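Side-chain contacts in hypothetical protein S4005 (Shigella flexneri 2a, PDB 1Z67), which is of unknown function but folds as an all-helical YidB-family protein with a homeodomain-like motif: residues G48-L51 with S52-S56; S93-L96 with A97-P101; L26-V29 with E30-G34; A124-E127 with L128-K132; Q62-S65 with G66-E70. All coordinates share one frame; numbering follows the deposited sequence.

Contact 1 (G48-L51 with S52-S56)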
loop_
_atom_site.group_PDB
_atom_site.type_symbol
_atom_site.label_atom_id
_atom_site.label_comp_id
_atom_site.label_asym_id
_atom_site.label_seq_id
_atom_site.Cartn_x
_atom_site.Cartn_y
_atom_site.Cartn_z
ATOM N N GLY A 48 -3.698 12.644 -8.062
ATOM C CA GLY A 48 -4.785 12.068 -8.843
ATOM C C GLY A 48 -4.386 11.562 -10.234
ATOM O O GLY A 48 -4.875 10.524 -10.687
ATOM N N ALA A 49 -3.526 12.320 -10.941
ATOM C CA ALA A 49 -3.120 11.895 -12.288
ATOM C C ALA A 49 -2.244 10.626 -12.215
ATOM O O ALA A 49 -2.482 9.664 -12.943
ATOM C CB ALA A 49 -2.403 13.014 -13.050
ATOM N N ILE A 50 -1.283 10.614 -11.302
ATOM C CA ILE A 50 -0.481 9.409 -11.062
ATOM C C ILE A 50 -1.389 8.238 -10.631
ATOM O O ILE A 50 -1.285 7.138 -11.210
ATOM C CB ILE A 50 0.632 9.654 -10.030
ATOM C CG1 ILE A 50 1.732 10.528 -10.664
ATOM C CG2 ILE A 50 1.236 8.281 -9.568
ATOM C CD1 ILE A 50 2.772 11.034 -9.691
ATOM N N LEU A 51 -2.292 8.467 -9.675
ATOM C CA LEU A 51 -3.231 7.406 -9.313
ATOM C C LEU A 51 -4.033 6.881 -10.533
ATOM O O LEU A 51 -4.284 5.675 -10.655
ATOM C CB LEU A 51 -4.178 7.882 -8.212
ATOM C CG LEU A 51 -5.361 6.955 -7.901
ATOM C CD1 LEU A 51 -4.932 5.552 -7.450
ATOM C CD2 LEU A 51 -6.225 7.636 -6.833
ATOM N N SER A 52 -4.465 7.780 -11.423
ATOM C CA SER A 52 -5.264 7.349 -12.590
ATOM C C SER A 52 -4.508 6.338 -13.465
ATOM O O SER A 52 -5.136 5.477 -14.085
ATOM C CB SER A 52 -5.739 8.551 -13.423
ATOM O OG SER A 52 -4.656 9.102 -14.151
ATOM N N THR A 53 -3.175 6.413 -13.475
ATOM C CA THR A 53 -2.393 5.483 -14.289
ATOM C C THR A 53 -2.366 4.074 -13.639
ATOM O O THR A 53 -2.271 3.061 -14.323
ATOM C CB THR A 53 -0.929 5.971 -14.512
ATOM O OG1 THR A 53 -0.156 5.854 -13.300
ATOM C CG2 THR A 53 -0.893 7.424 -15.023
ATOM N N TRP A 54 -2.452 4.021 -12.313
ATOM C CA TRP A 54 -2.532 2.729 -11.592
ATOM C C TRP A 54 -3.891 2.089 -11.759
ATOM O O TRP A 54 -3.989 0.858 -11.949
ATOM C CB TRP A 54 -2.298 2.939 -10.118
ATOM C CG TRP A 54 -1.032 3.697 -9.766
ATOM C CD1 TRP A 54 0.027 3.971 -10.590
ATOM C CD2 TRP A 54 -0.705 4.263 -8.491
ATOM N NE1 TRP A 54 0.974 4.688 -9.923
ATOM C CE2 TRP A 54 0.557 4.891 -8.630
ATOM C CE3 TRP A 54 -1.374 4.318 -7.248
ATOM C CZ2 TRP A 54 1.182 5.556 -7.547
ATOM C CZ3 TRP A 54 -0.768 4.960 -6.179
ATOM C CH2 TRP A 54 0.487 5.598 -6.339
ATOM N N LEU A 55 -4.941 2.916 -11.747
ATOM C CA LEU A 55 -6.314 2.410 -11.894
ATOM C C LEU A 55 -6.603 1.881 -13.318
ATOM O O LEU A 55 -7.401 0.956 -13.507
ATOM C CB LEU A 55 -7.312 3.530 -11.537
ATOM C CG LEU A 55 -7.283 3.906 -10.048
ATOM C CD1 LEU A 55 -8.180 5.133 -9.845
ATOM C CD2 LEU A 55 -7.774 2.733 -9.165
ATOM N N SER A 56 -5.980 2.504 -14.299
ATOM C CA SER A 56 -6.216 2.153 -15.710
ATOM C C SER A 56 -5.877 0.674 -15.938
ATOM O O SER A 56 -4.895 0.152 -15.352
ATOM C CB SER A 56 -5.317 3.016 -16.583
ATOM O OG SER A 56 -5.441 2.622 -17.933
#
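G48 O accepts S52 N at 2.9 Å and L51 O accepts L55 N, but between these regular turns of helix 48-55 the amide of T53 favours I50 O, at 3.0 Å, over A49 O, to which its bond is weak. Two hydroxyls fold back on the same turn. The first torsion of S52 (chi1 74°) places OG only 2.5 Å from A49 O, a hydrogen bond on the short side. T53 OG1 reaches I50 O at 2.7 Å, in the carbonyl plane on a lone pair, while T53 N comes to the same oxygen from above that plane; OG1 is also hydrogen-bonded to Q62 N, which ties this turn to the following loop. I50 O lies 3.4 Å above the W54 indole plane, toward its rim, and I50 CG2 touches W54 CZ2 at 3.4 Å. L51 CD1 meets W54 CE3 at 3.8 Å, the two side chains crossing nearly at a right angle, and L55 CG at 3.9 Å. The indole N-H goes to Q62 O. Helix 48-55 thus turns an apolar face (L51, W54, L55) to helices 35-44 and 89-106, while S52 and T53 bond back to main-chain carbonyls: an amphipathic helix of this all-helical fold.

Contact 2 (S93-L96 with A97-P101)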
loop_
_atom_site.group_PDB
_atom_site.type_symbol
_atom_site.label_atom_id
_atom_site.label_comp_id
_atom_site.label_asym_id
_atom_site.label_seq_id
_atom_site.Cartn_x
_atom_site.Cartn_y
_atom_site.Cartn_z
ATOM N N SER A 93 7.768 4.624 3.655
ATOM C CA SER A 93 7.300 5.345 2.473
ATOM C C SER A 93 7.893 4.724 1.217
ATOM O O SER A 93 7.233 4.676 0.166
ATOM C CB SER A 93 7.533 6.849 2.550
ATOM O OG SER A 93 8.878 7.152 2.316
ATOM N N SER A 94 9.144 4.268 1.305
ATOM C CA SER A 94 9.771 3.642 0.148
ATOM C C SER A 94 9.084 2.305 -0.173
ATOM O O SER A 94 8.844 1.990 -1.337
ATOM C CB SER A 94 11.255 3.416 0.400
ATOM O OG SER A 94 11.985 4.650 0.372
ATOM N N LEU A 95 8.719 1.548 0.854
ATOM C CA LEU A 95 7.971 0.289 0.695
ATOM C C LEU A 95 6.652 0.565 -0.023
ATOM O O LEU A 95 6.286 -0.130 -0.984
ATOM C CB LEU A 95 7.685 -0.314 2.062
ATOM C CG LEU A 95 6.737 -1.521 2.114
ATOM C CD1 LEU A 95 7.360 -2.695 1.413
ATOM C CD2 LEU A 95 6.432 -1.833 3.555
ATOM N N LEU A 96 5.944 1.594 0.442
ATOM C CA LEU A 96 4.694 1.958 -0.206
ATOM C C LEU A 96 4.883 2.439 -1.622
ATOM O O LEU A 96 4.043 2.170 -2.477
ATOM C CB LEU A 96 3.955 3.009 0.615
ATOM C CG LEU A 96 3.329 2.530 1.919
ATOM C CD1 LEU A 96 2.883 3.764 2.737
ATOM C CD2 LEU A 96 2.146 1.612 1.693
ATOM N N ALA A 97 5.967 3.150 -1.904
ATOM C CA ALA A 97 6.179 3.662 -3.249
ATOM C C ALA A 97 6.361 2.510 -4.223
ATOM O O ALA A 97 5.868 2.591 -5.350
ATOM C CB ALA A 97 7.399 4.608 -3.302
ATOM N N GLU A 98 6.963 1.410 -3.743
ATOM C CA GLU A 98 7.087 0.197 -4.591
ATOM C C GLU A 98 5.739 -0.572 -4.663
ATOM O O GLU A 98 5.285 -0.989 -5.737
ATOM C CB GLU A 98 8.189 -0.708 -4.022
ATOM C CG GLU A 98 8.308 -2.074 -4.688
ATOM C CD GLU A 98 9.469 -2.906 -4.160
ATOM O OE1 GLU A 98 10.245 -2.395 -3.330
ATOM O OE2 GLU A 98 9.597 -4.083 -4.574
ATOM N N GLN A 99 5.123 -0.796 -3.506
ATOM C CA GLN A 99 4.023 -1.765 -3.451
ATOM C C GLN A 99 2.632 -1.184 -3.673
ATOM O O GLN A 99 1.741 -1.863 -4.262
ATOM C CB GLN A 99 4.058 -2.489 -2.109
ATOM C CG GLN A 99 5.374 -3.193 -1.810
ATOM C CD GLN A 99 5.722 -4.271 -2.803
ATOM O OE1 GLN A 99 4.865 -4.754 -3.545
ATOM N NE2 GLN A 99 6.990 -4.701 -2.796
ATOM N N LEU A 100 2.402 0.045 -3.194
ATOM C CA LEU A 100 1.047 0.612 -3.321
ATOM C C LEU A 100 0.533 0.682 -4.774
ATOM O O LEU A 100 -0.625 0.352 -4.991
ATOM C CB LEU A 100 0.941 1.942 -2.578
ATOM C CG LEU A 100 -0.488 2.442 -2.425
ATOM C CD1 LEU A 100 -1.388 1.478 -1.628
ATOM C CD2 LEU A 100 -0.411 3.822 -1.726
ATOM N N PRO A 101 1.369 1.095 -5.758
ATOM C CA PRO A 101 0.871 1.124 -7.128
ATOM C C PRO A 101 0.483 -0.267 -7.614
ATOM O O PRO A 101 -0.534 -0.406 -8.315
ATOM C CB PRO A 101 2.047 1.691 -7.941
ATOM C CG PRO A 101 2.854 2.436 -6.931
ATOM C CD PRO A 101 2.756 1.621 -5.660
#
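In L95 the first torsion sets CG opposite the backbone N (chi1 171°) and the second (chi2 66°) swings CD1 round, whereas in Q99 CG lies beside the N (chi1 -57°); together these turns bring L95 CD1 to 3.8 Å from Q99 CG. The two side chains meet at a slant, one turn apart. Q99 CG also rests 3.3 Å from L95 O, the oxygen that receives Q99 N at 2.9 Å and, weakly, E98 N as well. A bend at chi2 then turns the amide of Q99 off, and its oxygen has a weak hydrogen bond with the hydroxyl of Y22. K21 of helix 21-31 touches both L95 and Q99, which places this pair against that helix.

One residue on from Q99 and L95, the long helix 89-106 shows the effect of a proline kink. L96 O accepts L100 N at 2.8 Å, and L100 CB comes within 3.1 Å of the same oxygen. P101 has no amide proton to give to the turn before it, and the helix is kinked there; its ring carbon CD stands 3.5 Å from L96 O. Side-chain contact between the two leucines is slight, L96 CD2 and L100 CB being 4.4 Å apart. L96 instead packs on W28 of helix 21-31 and L81 of helix 75-85. The small A97 CB lies 3.5 Å from S93 O, which accepts A97 N, while the hydroxyl of S93 is hydrogen-bonded to S90 O.

Contact 3 (L26-V29 with E30-G34)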
loop_
_atom_site.group_PDB
_atom_site.type_symbol
_atom_site.label_atom_id
_atom_site.label_comp_id
_atom_site.label_asym_id
_atom_site.label_seq_id
_atom_site.Cartn_x
_atom_site.Cartn_y
_atom_site.Cartn_z
ATOM N N LEU A 26 -1.450 -4.850 4.459
ATOM C CA LEU A 26 -2.894 -5.146 4.416
ATOM C C LEU A 26 -3.591 -4.673 5.682
ATOM O O LEU A 26 -4.644 -3.996 5.602
ATOM C CB LEU A 26 -3.115 -6.643 4.251
ATOM C CG LEU A 26 -3.043 -7.078 2.792
ATOM C CD1 LEU A 26 -2.096 -6.299 1.879
ATOM C CD2 LEU A 26 -2.742 -8.566 2.736
ATOM N N SER A 27 -3.004 -5.024 6.830
ATOM C CA SER A 27 -3.543 -4.678 8.145
ATOM C C SER A 27 -3.572 -3.162 8.268
ATOM O O SER A 27 -4.577 -2.602 8.698
ATOM C CB SER A 27 -2.700 -5.297 9.250
ATOM O OG SER A 27 -2.914 -6.696 9.267
ATOM N N TRP A 28 -2.481 -2.509 7.852
ATOM C CA TRP A 28 -2.380 -1.052 7.928
ATOM C C TRP A 28 -3.472 -0.381 7.081
ATOM O O TRP A 28 -4.102 0.576 7.528
ATOM C CB TRP A 28 -0.997 -0.615 7.479
ATOM C CG TRP A 28 -0.842 0.849 7.214
ATOM C CD1 TRP A 28 -0.602 1.854 8.150
ATOM C CD2 TRP A 28 -0.859 1.488 5.938
ATOM N NE1 TRP A 28 -0.469 3.055 7.519
ATOM C CE2 TRP A 28 -0.597 2.871 6.170
ATOM C CE3 TRP A 28 -1.015 1.037 4.612
ATOM C CZ2 TRP A 28 -0.551 3.806 5.132
ATOM C CZ3 TRP A 28 -0.939 1.979 3.578
ATOM C CH2 TRP A 28 -0.729 3.335 3.851
ATOM N N VAL A 29 -3.736 -0.897 5.874
ATOM C CA VAL A 29 -4.763 -0.289 5.030
ATOM C C VAL A 29 -6.098 -0.261 5.771
ATOM O O VAL A 29 -6.788 0.749 5.784
ATOM C CB VAL A 29 -4.916 -1.020 3.678
ATOM C CG1 VAL A 29 -6.203 -0.552 2.933
ATOM C CG2 VAL A 29 -3.680 -0.816 2.803
ATOM N N GLU A 30 -6.451 -1.379 6.382
ATOM C CA GLU A 30 -7.723 -1.462 7.090
ATOM C C GLU A 30 -7.736 -0.540 8.324
ATOM O O GLU A 30 -8.741 0.139 8.585
ATOM C CB GLU A 30 -7.999 -2.923 7.465
ATOM C CG GLU A 30 -8.015 -3.872 6.229
ATOM C CD GLU A 30 -9.315 -3.816 5.395
ATOM O OE1 GLU A 30 -10.093 -4.809 5.409
ATOM O OE2 GLU A 30 -9.560 -2.776 4.725
ATOM N N GLU A 31 -6.610 -0.458 9.026
ATOM C CA GLU A 31 -6.529 0.385 10.230
ATOM C C GLU A 31 -6.654 1.858 9.887
ATOM O O GLU A 31 -7.140 2.646 10.704
ATOM C CB GLU A 31 -5.234 0.150 10.941
ATOM C CG GLU A 31 -5.215 -1.194 11.565
ATOM C CD GLU A 31 -3.925 -1.502 12.244
ATOM O OE1 GLU A 31 -2.841 -1.004 11.813
ATOM O OE2 GLU A 31 -4.029 -2.247 13.237
ATOM N N GLN A 32 -6.199 2.229 8.699
ATOM C CA GLN A 32 -6.322 3.597 8.211
ATOM C C GLN A 32 -7.744 3.924 7.727
ATOM O O GLN A 32 -8.020 5.080 7.358
ATOM C CB GLN A 32 -5.305 3.832 7.073
ATOM C CG GLN A 32 -3.848 3.695 7.490
ATOM C CD GLN A 32 -3.441 4.720 8.549
ATOM O OE1 GLN A 32 -3.604 5.921 8.344
ATOM N NE2 GLN A 32 -2.866 4.249 9.658
ATOM N N GLY A 33 -8.621 2.905 7.692
ATOM C CA GLY A 33 -10.037 3.098 7.366
ATOM C C GLY A 33 -10.417 2.545 5.992
ATOM O O GLY A 33 -11.573 2.705 5.513
ATOM N N GLY A 34 -9.480 1.814 5.382
ATOM C CA GLY A 34 -9.758 1.132 4.133
ATOM C C GLY A 34 -9.120 1.757 2.894
ATOM O O GLY A 34 -8.672 2.925 2.900
#
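Q32 folds back over W28. CB of Q32 stands 3.5 Å from W28 O, the oxygen that accepts Q32 N at 2.9 Å. The first torsion (chi1 -63°) sets CG of Q32 3.1 Å from W28 O and over one indole face: it is 3.6 Å from the centroid of the five-membered ring and 19° off its normal, a CH-pi contact. A bend at chi2 then carries CD back past W28 NE1, and the amide plane stays within 24° of the ring plane. At the tip, Q32 NE2 and W28 NE1 are 3.4 Å apart, yet both are donors and make no bond together. Each is satisfied by helix 75-85: NE2 of Q32 by a carboxylate oxygen of D80, a ligand of the bound sodium ion, and NE1 of W28 by A77 O.

The main chain closes here in a Schellman motif. G34 N bonds to V29 O at 2.9 Å and G33 N to E30 O, with G33 at positive phi; V29 CG1 packs on G34 C at 3.7 Å. E31 reaches out to a salt bridge with K84. W28 lies between helix 75-85, which it meets at D80 and L81, and L38 of helix 35-44, which V29 also touches; L96 of helix 89-106 packs on the indole.

Contact 4 (A124-E127 with L128-K132)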
loop_
_atom_site.group_PDB
_atom_site.type_symbol
_atom_site.label_atom_id
_atom_site.label_comp_id
_atom_site.label_asym_id
_atom_site.label_seq_id
_atom_site.Cartn_x
_atom_site.Cartn_y
_atom_site.Cartn_z
ATOM N N ALA A 124 -11.548 -9.272 -0.828
ATOM C CA ALA A 124 -11.384 -8.764 -2.189
ATOM C C ALA A 124 -10.147 -9.365 -2.847
ATOM O O ALA A 124 -10.199 -9.782 -4.025
ATOM C CB ALA A 124 -11.268 -7.266 -2.160
ATOM N N GLY A 125 -9.032 -9.431 -2.108
ATOM C CA GLY A 125 -7.815 -10.069 -2.616
ATOM C C GLY A 125 -8.030 -11.545 -2.943
ATOM O O GLY A 125 -7.600 -12.030 -3.987
HETATM N N MSE A 126 -8.697 -12.274 -2.054
HETATM C CA MSE A 126 -8.966 -13.686 -2.309
HETATM C C MSE A 126 -9.818 -13.879 -3.582
HETATM O O MSE A 126 -9.539 -14.771 -4.395
HETATM C CB MSE A 126 -9.656 -14.316 -1.111
HETATM C CG MSE A 126 -10.000 -15.755 -1.338
HETATM SE SE MSE A 126 -8.380 -16.865 -1.490
HETATM C CE MSE A 126 -7.586 -16.169 -0.244
ATOM N N GLU A 127 -10.843 -13.035 -3.774
ATOM C CA GLU A 127 -11.680 -13.093 -4.996
ATOM C C GLU A 127 -10.821 -12.871 -6.246
ATOM O O GLU A 127 -11.008 -13.532 -7.274
ATOM C CB GLU A 127 -12.757 -12.012 -4.916
ATOM C CG GLU A 127 -13.843 -12.313 -3.888
ATOM C CD GLU A 127 -14.875 -11.204 -3.827
ATOM O OE1 GLU A 127 -14.607 -10.136 -4.380
ATOM O OE2 GLU A 127 -15.956 -11.405 -3.244
ATOM N N LEU A 128 -9.884 -11.926 -6.169
ATOM C CA LEU A 128 -9.019 -11.646 -7.315
ATOM C C LEU A 128 -8.086 -12.821 -7.640
ATOM O O LEU A 128 -7.891 -13.205 -8.839
ATOM C CB LEU A 128 -8.204 -10.368 -7.068
ATOM C CG LEU A 128 -9.114 -9.122 -7.227
ATOM C CD1 LEU A 128 -8.567 -7.945 -6.377
ATOM C CD2 LEU A 128 -9.283 -8.712 -8.697
ATOM N N LEU A 129 -7.496 -13.387 -6.589
ATOM C CA LEU A 129 -6.653 -14.586 -6.749
ATOM C C LEU A 129 -7.483 -15.707 -7.373
ATOM O O LEU A 129 -7.089 -16.374 -8.337
ATOM C CB LEU A 129 -6.168 -15.049 -5.377
ATOM C CG LEU A 129 -5.487 -16.451 -5.307
ATOM C CD1 LEU A 129 -4.339 -16.451 -6.218
ATOM C CD2 LEU A 129 -5.069 -16.729 -3.840
ATOM N N LYS A 130 -8.656 -15.947 -6.815
ATOM C CA LYS A 130 -9.491 -17.030 -7.346
ATOM C C LYS A 130 -9.914 -16.741 -8.782
ATOM O O LYS A 130 -10.080 -17.671 -9.584
ATOM C CB LYS A 130 -10.698 -17.241 -6.459
ATOM C CG LYS A 130 -10.339 -17.907 -5.123
ATOM C CD LYS A 130 -11.592 -17.909 -4.285
ATOM C CE LYS A 130 -11.470 -18.684 -3.022
ATOM N NZ LYS A 130 -12.827 -18.589 -2.381
ATOM N N GLY A 131 -10.104 -15.466 -9.134
ATOM C CA GLY A 131 -10.428 -15.132 -10.528
ATOM C C GLY A 131 -9.347 -15.606 -11.485
ATOM O O GLY A 131 -9.665 -16.144 -12.560
ATOM N N LYS A 132 -8.077 -15.518 -11.080
ATOM C CA LYS A 132 -6.976 -16.010 -11.932
ATOM C C LYS A 132 -6.941 -17.539 -12.040
ATOM O O LYS A 132 -6.380 -18.113 -12.962
ATOM C CB LYS A 132 -5.625 -15.431 -11.476
ATOM C CG LYS A 132 -5.603 -13.903 -11.680
ATOM C CD LYS A 132 -4.249 -13.259 -11.654
ATOM C CE LYS A 132 -4.400 -11.764 -11.925
ATOM N NZ LYS A 132 -3.226 -11.162 -12.588
#
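M126 and K130 lie one turn apart on helix 121-133, an alpha-helix near the C-terminus whose backbone ladder is regular: K130 N bonds to M126 O at 2.8 Å, G131 N to E127 O likewise, and L129 N to G125 O at 2.9 Å. The closer packing is on the L128 side. There L128 curls back so that CD1 lies 3.4 Å from A124 O, itself the acceptor of L128 N, and its side chain also meets L107 and P109 of a loop. A124, the one buried residue here, rests on A117.

Across the helix the contact is loose and largely solvent-facing. M126, present as selenomethionine, has CG opposite the backbone N (chi1 178°) and then bends twice, which lays its chain obliquely against two exposed neighbours. The aliphatic part of K130 runs extended beside it, CG of M126 touching K130 CE at 3.7 Å, so the lysine offers its methylenes to this contact, with NZ continuing past M126 CG. The selenium itself has two partners: K130 CE at 3.9 Å and L129 CD2 at 4.1 Å.

Contact 5 (Q62-S65 with G66-E70)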
loop_
_atom_site.group_PDB
_atom_site.type_symbol
_atom_site.label_atom_id
_atom_site.label_comp_id
_atom_site.label_asym_id
_atom_site.label_seq_id
_atom_site.Cartn_x
_atom_site.Cartn_y
_atom_site.Cartn_z
ATOM N N GLN A 62 2.502 4.744 -13.471
ATOM C CA GLN A 62 3.465 5.838 -13.266
ATOM C C GLN A 62 4.184 5.739 -11.911
ATOM O O GLN A 62 3.575 5.433 -10.890
ATOM C CB GLN A 62 2.803 7.206 -13.418
ATOM C CG GLN A 62 3.814 8.378 -13.436
ATOM C CD GLN A 62 3.216 9.706 -13.937
ATOM O OE1 GLN A 62 2.180 9.725 -14.606
ATOM N NE2 GLN A 62 3.874 10.813 -13.611
ATOM N N SER A 63 5.494 5.977 -11.905
ATOM C CA SER A 63 6.272 5.928 -10.668
ATOM C C SER A 63 5.856 7.046 -9.700
ATOM O O SER A 63 5.325 8.074 -10.116
ATOM C CB SER A 63 7.764 6.066 -11.008
ATOM O OG SER A 63 8.556 6.336 -9.864
ATOM N N VAL A 64 6.031 6.788 -8.402
ATOM C CA VAL A 64 5.810 7.749 -7.326
ATOM C C VAL A 64 6.953 7.588 -6.332
ATOM O O VAL A 64 7.484 6.476 -6.164
ATOM C CB VAL A 64 4.411 7.515 -6.652
ATOM C CG1 VAL A 64 4.341 6.163 -5.924
ATOM C CG2 VAL A 64 3.986 8.673 -5.701
ATOM N N SER A 65 7.359 8.682 -5.692
ATOM C CA SER A 65 8.410 8.608 -4.687
ATOM C C SER A 65 7.844 8.411 -3.296
ATOM O O SER A 65 6.675 8.758 -3.032
ATOM C CB SER A 65 9.252 9.877 -4.713
ATOM O OG SER A 65 8.544 10.965 -4.189
ATOM N N GLY A 66 8.663 7.878 -2.389
ATOM C CA GLY A 66 8.278 7.805 -0.977
ATOM C C GLY A 66 7.915 9.176 -0.422
ATOM O O GLY A 66 6.936 9.334 0.309
ATOM N N GLU A 67 8.689 10.191 -0.788
ATOM C CA GLU A 67 8.422 11.548 -0.341
ATOM C C GLU A 67 7.037 11.998 -0.819
ATOM O O GLU A 67 6.290 12.609 -0.051
ATOM C CB GLU A 67 9.507 12.478 -0.916
ATOM C CG GLU A 67 10.955 11.970 -0.748
ATOM C CD GLU A 67 11.428 11.059 -1.890
ATOM O OE1 GLU A 67 11.911 11.596 -2.921
ATOM O OE2 GLU A 67 11.345 9.814 -1.751
ATOM N N GLN A 68 6.690 11.674 -2.068
ATOM C CA GLN A 68 5.380 12.065 -2.633
ATOM C C GLN A 68 4.268 11.394 -1.844
ATOM O O GLN A 68 3.269 12.022 -1.494
ATOM C CB GLN A 68 5.279 11.718 -4.110
ATOM C CG GLN A 68 5.967 12.721 -5.010
ATOM C CD GLN A 68 5.918 12.320 -6.456
ATOM O OE1 GLN A 68 6.271 11.197 -6.818
ATOM N NE2 GLN A 68 5.522 13.255 -7.308
ATOM N N LEU A 69 4.471 10.123 -1.510
ATOM C CA LEU A 69 3.454 9.432 -0.731
ATOM C C LEU A 69 3.366 9.937 0.697
ATOM O O LEU A 69 2.258 10.038 1.242
ATOM C CB LEU A 69 3.699 7.914 -0.717
ATOM C CG LEU A 69 3.405 7.216 -2.039
ATOM C CD1 LEU A 69 3.647 5.698 -1.829
ATOM C CD2 LEU A 69 1.932 7.515 -2.502
ATOM N N GLU A 70 4.495 10.187 1.343
ATOM C CA GLU A 70 4.419 10.756 2.687
ATOM C C GLU A 70 3.673 12.104 2.650
ATOM O O GLU A 70 2.871 12.372 3.539
ATOM C CB GLU A 70 5.788 10.919 3.323
ATOM C CG GLU A 70 5.698 11.167 4.832
ATOM C CD GLU A 70 7.028 11.532 5.493
ATOM O OE1 GLU A 70 8.100 11.278 4.885
ATOM O OE2 GLU A 70 7.006 12.049 6.634
HETATM O O HOH W 1 9.892 13.116 -4.814
#
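S65, Q68 and V64 carry this contact, where the loop runs into helix 66-73. S65 is the N-cap, and it forms a capping box with Q68. Its hydroxyl, turned back over the first turn (chi1 72°), accepts Q68 N at 2.9 Å. In return Q68 OE1 receives S65 N at 3.0 Å; the amide proton points almost straight at it (164°), in the carbonyl plane and on a lone pair. Q68 CG passes 3.2 Å from S65 OG, so the glutamine chain lies along the hydroxyl as it reaches back.

V64, just ahead of the cap, also touches the glutamine: V64 CG2 is 3.6 Å from Q68 OE1. The same methyl meets L69 CD2 at 4.0 Å, and since V64 and L69 flank the box this is a hydrophobic staple. V64 also packs on W54 and P101, and L69 on L96. At the outer side a water joins S65 OG, at 2.6 Å, to the carboxylate of E67, donating to OE1 at 3.2 Å. The chemistry is that of a capped helix start: one first-turn amide, Q68 N, is met by the cap hydroxyl, and Q68 OE1 in turn holds the N-cap amide. A neutral amide closes the box, and the E67 carboxylate, in the first turn, would probably be favoured by the positive end of the helix dipole.

Overall arrangement
Contacts 1, 2 and 5 form one connected region, with contact 2 on central helix 89-106. Contacts 2 and 5 have centres 8 Å apart, and L69 CD1 lies 3.4 Å from A97 N. Contact 1 joins both through one ring: W54 CZ2 packs on P101 CG at 3.6 Å and on V64 CG1, also at 3.6 Å. Contact 3 meets contact 2 where L96 CD2 touches W28 CZ3 at 3.6 Å, but lies across the chain's centre from contact 5. Contact 3 is also near the sodium ion, about 7 Å from the Q32 side chain; the L96 side chain of contact 2 is about 12 Å from the ion. Contact 4 stands apart, its nearest atoms about 8 Å from contact 3.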